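Local coordinates for protein serine-pyruvate aminotransferase (AgxT) (Sulfolobus solfataricus, PDB 3ZRP) that probably transfers the amino group of serine to pyruvate, and of alanine to glyoxylate, as a class-V aminotransferase that uses pyridoxal 5'-phosphate, at residues S109-E121 with T140-I153. Numbering follows the deposited sequence.
Sequences SPGDYVKPGEVEE and TGVREPVKDVINKI
Two neighbouring helices of the PLP-dependent aminotransferase fold, 116-125 and 146-153, pack side by side on the large mixed sheet, and the loops leading into them continue the contact. Their axes, over these short segments, come within 8.6 Å and run in the same general direction, 28° apart. P116 opens the first helix and sets its ring against the second: CG lies 3.7 Å from D148 CB, and CB rests on the K152 chain. Deeper in, V119 CG1 meets I153 CG2 at 3.8 Å, while V119 CG2 faces V149 CG1. V119 also touches L81 and V83, and I153 touches V131, so both helices are seated on strands of the sheet. In the loops, Y113 CG sits between its backbone N and carbonyl carbon (chi1 70°). This brings CD2 within 3.5 Å of P145 CD, with E144 OE1 at the ring edge. K115 CE lies over one ring face, toward the rim, and Y113 OH is hydrogen-bonded to E295 OE2. With an alanine at Y113, P145 would probably lose its ring neighbour and E295 its hydroxyl partner. E144 bends at chi2 (71°) to bring OE2 within 2.6 Å of V114 O; its OE1 accepts from N85 ND2. At the loop end, where the T140 side chain is about 10 Å from the PLP, a water joins D112 O to T140 OG1. At the outer end, E120 OE1 and K152 NZ are 4.1 Å apart, too far for a salt bridge, but one water takes a hydrogen bond from K152 NZ and gives one to E120 OE1, both at 2.8 Å.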
ATOM      1  N   SER A 109     -26.910 -10.317 -18.499  1.00 35.25           N
ATOM      2  CA  SER A 109     -26.355 -11.382 -19.344  0.50 35.19           C
ATOM      3  C   SER A 109     -24.883 -11.076 -19.598  1.00 34.57           C
ATOM      4  O   SER A 109     -24.492  -9.920 -19.513  1.00 34.44           O
ATOM      5  CB  SER A 109     -27.114 -11.471 -20.677  0.50 36.05           C
ATOM      6  OG  SER A 109     -28.509 -11.394 -20.454  0.50 33.58           O
ATOM      7  N   PRO A 110     -24.059 -12.111 -19.902  1.00 36.78           N
ATOM      8  CA  PRO A 110     -22.629 -11.798 -20.054  1.00 35.54           C
ATOM      9  C   PRO A 110     -22.340 -10.632 -20.999  1.00 40.41           C
ATOM     10  O   PRO A 110     -22.874 -10.586 -22.115  1.00 33.37           O
ATOM     11  CB  PRO A 110     -22.044 -13.095 -20.606  1.00 35.51           C
ATOM     12  CG  PRO A 110     -22.908 -14.166 -19.963  1.00 39.06           C
ATOM     13  CD  PRO A 110     -24.294 -13.576 -19.936  1.00 34.09           C
ATOM     14  N   GLY A 111     -21.527  -9.681 -20.537  1.00 30.51           N
ATOM     15  CA  GLY A 111     -21.053  -8.597 -21.405  1.00 29.96           C
ATOM     16  C   GLY A 111     -22.040  -7.479 -21.583  1.00 28.03           C
ATOM     17  O   GLY A 111     -21.776  -6.527 -22.319  1.00 29.54           O
ATOM     18  N   ASP A 112     -23.199  -7.616 -20.944  1.00 30.26           N
ATOM     19  CA  ASP A 112     -24.237  -6.582 -20.951  1.00 29.34           C
ATOM     20  C   ASP A 112     -24.112  -5.751 -19.673  1.00 32.04           C
ATOM     21  O   ASP A 112     -23.111  -5.851 -18.958  1.00 30.56           O
ATOM     22  CB  ASP A 112     -25.632  -7.247 -21.011  1.00 34.17           C
ATOM     23  CG  ASP A 112     -26.671  -6.397 -21.739  1.00 33.58           C
ATOM     24  OD1 ASP A 112     -26.883  -5.208 -21.407  1.00 37.62           O
ATOM     25  OD2 ASP A 112     -27.283  -6.931 -22.675  1.00 41.60           O
ATOM     26  N   TYR A 113     -25.112  -4.922 -19.394  1.00 29.08           N
ATOM     27  CA  TYR A 113     -25.109  -4.060 -18.221  1.00 30.19           C
ATOM     28  C   TYR A 113     -26.510  -3.946 -17.616  1.00 28.41           C
ATOM     29  O   TYR A 113     -27.502  -4.100 -18.324  1.00 28.82           O
ATOM     30  CB  TYR A 113     -24.546  -2.676 -18.543  1.00 29.45           C
ATOM     31  CG  TYR A 113     -25.416  -1.787 -19.418  1.00 33.61           C
ATOM     32  CD1 TYR A 113     -25.392  -1.890 -20.827  1.00 29.95           C
ATOM     33  CD2 TYR A 113     -26.236  -0.825 -18.848  1.00 33.63           C
ATOM     34  CE1 TYR A 113     -26.203  -1.066 -21.625  1.00 31.98           C
ATOM     35  CE2 TYR A 113     -27.033   0.015 -19.633  1.00 32.95           C
ATOM     36  CZ  TYR A 113     -27.015  -0.115 -21.017  1.00 32.49           C
ATOM     37  OH  TYR A 113     -27.814   0.726 -21.766  1.00 32.31           O
ATOM     38  N   VAL A 114     -26.576  -3.703 -16.306  1.00 28.69           N
ATOM     39  CA  VAL A 114     -27.852  -3.601 -15.586  1.00 28.76           C
ATOM     40  C   VAL A 114     -28.458  -2.242 -15.874  1.00 28.16           C
ATOM     41  O   VAL A 114     -27.843  -1.227 -15.615  1.00 28.70           O
ATOM     42  CB  VAL A 114     -27.654  -3.777 -14.056  1.00 29.24           C
ATOM     43  CG1 VAL A 114     -29.009  -3.725 -13.338  1.00 29.08           C
ATOM     44  CG2 VAL A 114     -26.958  -5.102 -13.785  1.00 23.65           C
ATOM     45  N   LYS A 115     -29.690  -2.233 -16.401  1.00 29.38           N
ATOM     46  CA  LYS A 115     -30.345  -0.993 -16.808  0.60 28.97           C
ATOM     47  C   LYS A 115     -30.769  -0.162 -15.609  1.00 29.57           C
ATOM     48  O   LYS A 115     -31.087  -0.725 -14.567  1.00 32.26           O
ATOM     49  CB  LYS A 115     -31.555  -1.314 -17.703  0.60 29.23           C
ATOM     50  CG  LYS A 115     -31.219  -2.234 -18.878  0.60 28.13           C
ATOM     51  CD  LYS A 115     -30.195  -1.548 -19.821  0.60 29.33           C
ATOM     52  CE  LYS A 115     -29.794  -2.463 -20.982  0.60 31.45           C
ATOM     53  NZ  LYS A 115     -29.275  -3.788 -20.547  0.60 30.35           N
ATOM     54  N   PRO A 116     -30.778   1.186 -15.750  1.00 31.34           N
ATOM     55  CA  PRO A 116     -31.222   2.025 -14.652  1.00 33.85           C
ATOM     56  C   PRO A 116     -32.597   1.615 -14.105  1.00 36.18           C
ATOM     57  O   PRO A 116     -32.798   1.635 -12.885  1.00 32.79           O
ATOM     58  CB  PRO A 116     -31.286   3.420 -15.284  1.00 31.34           C
ATOM     59  CG  PRO A 116     -30.220   3.387 -16.333  1.00 32.98           C
ATOM     60  CD  PRO A 116     -30.260   2.000 -16.876  1.00 33.71           C
ATOM     61  N   GLY A 117     -33.511   1.218 -14.992  1.00 33.65           N
ATOM     62  CA  GLY A 117     -34.863   0.781 -14.585  1.00 34.79           C
ATOM     63  C   GLY A 117     -34.880  -0.461 -13.718  1.00 37.05           C
ATOM     64  O   GLY A 117     -35.726  -0.592 -12.827  1.00 40.34           O
ATOM     65  N   GLU A 118     -33.945  -1.370 -13.972  1.00 35.27           N
ATOM     66  CA  GLU A 118     -33.843  -2.605 -13.202  0.60 36.21           C
ATOM     67  C   GLU A 118     -33.308  -2.338 -11.784  1.00 35.64           C
ATOM     68  O   GLU A 118     -33.726  -3.007 -10.822  1.00 37.52           O
ATOM     69  CB  GLU A 118     -33.000  -3.641 -13.953  0.60 36.79           C
ATOM     70  CG  GLU A 118     -33.517  -3.889 -15.376  0.60 38.04           C
ATOM     71  CD  GLU A 118     -32.557  -4.654 -16.275  0.60 36.49           C
ATOM     72  OE1 GLU A 118     -31.323  -4.593 -16.079  0.60 28.47           O
ATOM     73  OE2 GLU A 118     -33.058  -5.315 -17.205  0.60 39.55           O
ATOM     74  N   VAL A 119     -32.396  -1.364 -11.653  1.00 32.94           N
ATOM     75  CA  VAL A 119     -31.909  -0.944 -10.323  1.00 30.53           C
ATOM     76  C   VAL A 119     -33.020  -0.206  -9.575  1.00 33.97           C
ATOM     77  O   VAL A 119     -33.233  -0.425  -8.359  1.00 31.89           O
ATOM     78  CB  VAL A 119     -30.604  -0.069 -10.351  1.00 32.53           C
ATOM     79  CG1 VAL A 119     -30.046   0.114  -8.916  1.00 33.19           C
ATOM     80  CG2 VAL A 119     -29.523  -0.680 -11.269  1.00 32.86           C
ATOM     81  N   GLU A 120     -33.716   0.681 -10.293  1.00 31.89           N
ATOM     82  CA  GLU A 120     -34.844   1.425  -9.729  1.00 35.09           C
ATOM     83  C   GLU A 120     -35.910   0.501  -9.133  1.00 35.81           C
ATOM     84  O   GLU A 120     -36.364   0.727  -8.020  1.00 32.58           O
ATOM     85  CB  GLU A 120     -35.482   2.318 -10.801  1.00 36.21           C
ATOM     86  CG  GLU A 120     -36.626   3.185 -10.289  1.00 40.11           C
ATOM     87  CD  GLU A 120     -37.363   3.901 -11.411  1.00 45.72           C
ATOM     88  OE1 GLU A 120     -37.417   3.368 -12.537  1.00 47.50           O
ATOM     89  OE2 GLU A 120     -37.927   4.978 -11.149  1.00 46.47           O
ATOM     90  N   GLU A 121     -36.278  -0.539  -9.878  1.00 33.80           N
ATOM     91  CA  GLU A 121     -37.276  -1.518  -9.452  1.00 41.18           C
ATOM     92  C   GLU A 121     -36.880  -2.170  -8.117  1.00 37.88           C
ATOM     93  O   GLU A 121     -37.720  -2.354  -7.209  1.00 34.76           O
ATOM     94  CB  GLU A 121     -37.446  -2.596 -10.529  1.00 42.62           C
ATOM     95  CG  GLU A 121     -38.554  -3.601 -10.255  1.00 55.38           C
ATOM     96  CD  GLU A 121     -38.524  -4.808 -11.185  1.00 66.90           C
ATOM     97  OE1 GLU A 121     -37.701  -4.856 -12.128  1.00 71.74           O
ATOM     98  OE2 GLU A 121     -39.330  -5.734 -10.963  1.00 69.36           O
ATOM     99  N   THR A 140     -14.941  -6.669 -19.070  1.00 28.75           N
ATOM    100  CA  THR A 140     -15.739  -6.738 -20.309  1.00 29.79           C
ATOM    101  C   THR A 140     -15.671  -5.452 -21.131  1.00 30.38           C
ATOM    102  O   THR A 140     -16.171  -5.403 -22.252  1.00 28.02           O
ATOM    103  CB  THR A 140     -17.232  -7.015 -20.010  1.00 26.30           C
ATOM    104  OG1 THR A 140     -17.765  -5.956 -19.206  1.00 26.26           O
ATOM    105  CG2 THR A 140     -17.453  -8.363 -19.310  1.00 30.79           C
ATOM    106  N   GLY A 141     -15.075  -4.406 -20.560  1.00 29.00           N
ATOM    107  CA  GLY A 141     -15.025  -3.082 -21.187  1.00 27.88           C
ATOM    108  C   GLY A 141     -16.386  -2.413 -21.278  1.00 32.38           C
ATOM    109  O   GLY A 141     -16.629  -1.608 -22.161  1.00 27.99           O
ATOM    110  N   VAL A 142     -17.263  -2.722 -20.324  1.00 29.43           N
ATOM    111  CA  VAL A 142     -18.636  -2.221 -20.310  1.00 26.28           C
ATOM    112  C   VAL A 142     -18.790  -1.078 -19.307  1.00 25.35           C
ATOM    113  O   VAL A 142     -18.457  -1.228 -18.124  1.00 24.84           O
ATOM    114  CB  VAL A 142     -19.611  -3.377 -19.982  1.00 29.96           C
ATOM    115  CG1 VAL A 142     -20.990  -2.866 -19.637  1.00 28.73           C
ATOM    116  CG2 VAL A 142     -19.691  -4.352 -21.158  1.00 29.03           C
ATOM    117  N   ARG A 143     -19.271   0.071 -19.780  1.00 22.97           N
ATOM    118  CA  ARG A 143     -19.476   1.252 -18.942  1.00 24.34           C
ATOM    119  C   ARG A 143     -20.954   1.321 -18.530  1.00 25.70           C
ATOM    120  O   ARG A 143     -21.852   1.297 -19.382  1.00 25.42           O
ATOM    121  CB  ARG A 143     -19.120   2.529 -19.688  1.00 23.94           C
ATOM    122  CG  ARG A 143     -19.293   3.844 -18.894  1.00 25.01           C
ATOM    123  CD  ARG A 143     -19.007   5.101 -19.746  1.00 29.04           C
ATOM    124  NE  ARG A 143     -19.778   5.015 -20.977  1.00 30.16           N
ATOM    125  CZ  ARG A 143     -19.288   4.980 -22.211  1.00 36.72           C
ATOM    126  NH1 ARG A 143     -17.983   5.105 -22.445  1.00 36.66           N
ATOM    127  NH2 ARG A 143     -20.134   4.822 -23.226  1.00 34.74           N
ATOM    128  N   GLU A 144     -21.189   1.399 -17.225  1.00 22.47           N
ATOM    129  CA  GLU A 144     -22.527   1.508 -16.668  1.00 23.24           C
ATOM    130  C   GLU A 144     -22.920   2.980 -16.782  1.00 27.19           C
ATOM    131  O   GLU A 144     -22.082   3.848 -16.519  1.00 27.53           O
ATOM    132  CB  GLU A 144     -22.492   1.086 -15.184  1.00 22.81           C
ATOM    133  CG  GLU A 144     -23.853   1.154 -14.435  1.00 25.26           C
ATOM    134  CD  GLU A 144     -24.865   0.094 -14.846  1.00 26.19           C
ATOM    135  OE1 GLU A 144     -24.544  -0.932 -15.440  1.00 25.64           O
ATOM    136  OE2 GLU A 144     -26.060   0.290 -14.578  1.00 30.45           O
ATOM    137  N   PRO A 145     -24.191   3.276 -17.171  1.00 28.48           N
ATOM    138  CA  PRO A 145     -24.682   4.667 -17.192  1.00 29.64           C
ATOM    139  C   PRO A 145     -25.029   5.164 -15.792  1.00 32.63           C
ATOM    140  O   PRO A 145     -26.205   5.253 -15.400  1.00 32.59           O
ATOM    141  CB  PRO A 145     -25.942   4.599 -18.077  1.00 29.39           C
ATOM    142  CG  PRO A 145     -26.417   3.194 -17.974  1.00 29.52           C
ATOM    143  CD  PRO A 145     -25.170   2.330 -17.737  1.00 30.95           C
ATOM    144  N   VAL A 146     -23.985   5.567 -15.087  1.00 30.27           N
ATOM    145  CA  VAL A 146     -24.085   5.900 -13.678  0.60 28.94           C
ATOM    146  C   VAL A 146     -24.992   7.084 -13.406  1.00 30.85           C
ATOM    147  O   VAL A 146     -25.820   6.996 -12.490  1.00 26.07           O
ATOM    148  CB  VAL A 146     -22.682   6.007 -12.988  0.60 29.91           C
ATOM    149  CG1 VAL A 146     -22.027   4.614 -12.940  0.60 29.35           C
ATOM    150  CG2 VAL A 146     -21.780   6.987 -13.692  0.60 31.38           C
ATOM    151  N   LYS A 147     -24.877   8.160 -14.197  1.00 28.02           N
ATOM    152  CA  LYS A 147     -25.763   9.309 -14.038  0.60 33.27           C
ATOM    153  C   LYS A 147     -27.221   8.860 -14.107  1.00 30.68           C
ATOM    154  O   LYS A 147     -27.998   9.158 -13.199  1.00 33.77           O
ATOM    155  CB  LYS A 147     -25.462  10.394 -15.069  0.60 33.20           C
ATOM    156  CG  LYS A 147     -26.380  11.609 -14.992  0.60 40.08           C
ATOM    157  CD  LYS A 147     -26.111  12.599 -16.126  0.60 45.78           C
ATOM    158  CE  LYS A 147     -26.166  11.955 -17.519  0.60 49.25           C
ATOM    159  NZ  LYS A 147     -27.539  11.557 -17.947  0.60 54.13           N
ATOM    160  N   ASP A 148     -27.574   8.120 -15.164  1.00 31.93           N
ATOM    161  CA  ASP A 148     -28.948   7.618 -15.344  1.00 32.78           C
ATOM    162  C   ASP A 148     -29.427   6.699 -14.212  1.00 37.53           C
ATOM    163  O   ASP A 148     -30.571   6.816 -13.756  1.00 34.49           O
ATOM    164  CB  ASP A 148     -29.082   6.894 -16.674  1.00 34.92           C
ATOM    165  CG  ASP A 148     -28.932   7.825 -17.875  1.00 39.98           C
ATOM    166  OD1 ASP A 148     -28.924   9.065 -17.717  1.00 39.98           O
ATOM    167  OD2 ASP A 148     -28.817   7.289 -18.989  1.00 40.84           O
ATOM    168  N   VAL A 149     -28.561   5.787 -13.762  1.00 29.89           N
ATOM    169  CA  VAL A 149     -28.883   4.938 -12.596  1.00 31.57           C
ATOM    170  C   VAL A 149     -29.144   5.770 -11.343  1.00 33.82           C
ATOM    171  O   VAL A 149     -30.152   5.566 -10.654  1.00 32.39           O
ATOM    172  CB  VAL A 149     -27.770   3.893 -12.299  1.00 28.44           C
ATOM    173  CG1 VAL A 149     -28.086   3.135 -11.009  1.00 27.58           C
ATOM    174  CG2 VAL A 149     -27.617   2.936 -13.449  1.00 27.59           C
ATOM    175  N   ILE A 150     -28.257   6.717 -11.054  1.00 33.19           N
ATOM    176  CA  ILE A 150     -28.370   7.517  -9.837  1.00 32.31           C
ATOM    177  C   ILE A 150     -29.599   8.446  -9.875  1.00 37.46           C
ATOM    178  O   ILE A 150     -30.281   8.635  -8.864  1.00 35.92           O
ATOM    179  CB  ILE A 150     -27.064   8.295  -9.569  1.00 33.78           C
ATOM    180  CG1 ILE A 150     -25.960   7.300  -9.184  1.00 35.81           C
ATOM    181  CG2 ILE A 150     -27.250   9.349  -8.473  1.00 33.78           C
ATOM    182  CD1 ILE A 150     -24.594   7.933  -9.076  1.00 36.15           C
ATOM    183  N   ASN A 151     -29.874   9.019 -11.045  1.00 36.85           N
ATOM    184  CA  ASN A 151     -31.071   9.847 -11.227  0.50 40.90           C
ATOM    185  C   ASN A 151     -32.321   9.105 -10.761  1.00 39.08           C
ATOM    186  O   ASN A 151     -33.184   9.690 -10.106  1.00 44.37           O
ATOM    187  CB  ASN A 151     -31.217  10.309 -12.689  0.50 38.34           C
ATOM    188  CG  ASN A 151     -32.499  11.119 -12.939  0.50 37.76           C
ATOM    189  OD1 ASN A 151     -32.545  12.329 -12.707  0.50 36.40           O
ATOM    190  ND2 ASN A 151     -33.534  10.448 -13.441  0.50 35.87           N
ATOM    191  N   LYS A 152     -32.399   7.815 -11.081  1.00 38.96           N
ATOM    192  CA  LYS A 152     -33.543   7.001 -10.709  1.00 37.51           C
ATOM    193  C   LYS A 152     -33.545   6.619  -9.232  1.00 37.69           C
ATOM    194  O   LYS A 152     -34.598   6.637  -8.597  1.00 37.53           O
ATOM    195  CB  LYS A 152     -33.632   5.748 -11.580  1.00 35.26           C
ATOM    196  CG  LYS A 152     -34.002   6.043 -13.050  1.00 38.41           C
ATOM    197  CD  LYS A 152     -34.363   4.762 -13.780  1.00 46.38           C
ATOM    198  CE  LYS A 152     -34.682   5.018 -15.257  1.00 49.57           C
ATOM    199  NZ  LYS A 152     -35.858   5.922 -15.401  1.00 52.47           N
ATOM    200  N   ILE A 153     -32.374   6.286  -8.682  1.00 33.04           N
ATOM    201  CA  ILE A 153     -32.335   5.673  -7.342  1.00 29.28           C
ATOM    202  C   ILE A 153     -32.022   6.590  -6.184  1.00 29.52           C
ATOM    203  O   ILE A 153     -32.258   6.201  -5.034  1.00 37.10           O
ATOM    204  CB  ILE A 153     -31.395   4.433  -7.289  1.00 28.29           C
ATOM    205  CG1 ILE A 153     -29.916   4.857  -7.326  1.00 29.17           C
ATOM    206  CG2 ILE A 153     -31.762   3.453  -8.402  1.00 28.56           C
ATOM    207  CD1 ILE A 153     -28.931   3.683  -7.185  1.00 31.83           C
TER
HETATM  208  O   HOH W   1     -20.411  -6.631 -18.692  1.00 29.13           O
HETATM  209  O   HOH W   2     -37.023   6.809  -9.818  1.00 43.85           O
HETATM  210  O   HOH W   3     -37.488   3.686 -15.289  1.00 51.74           O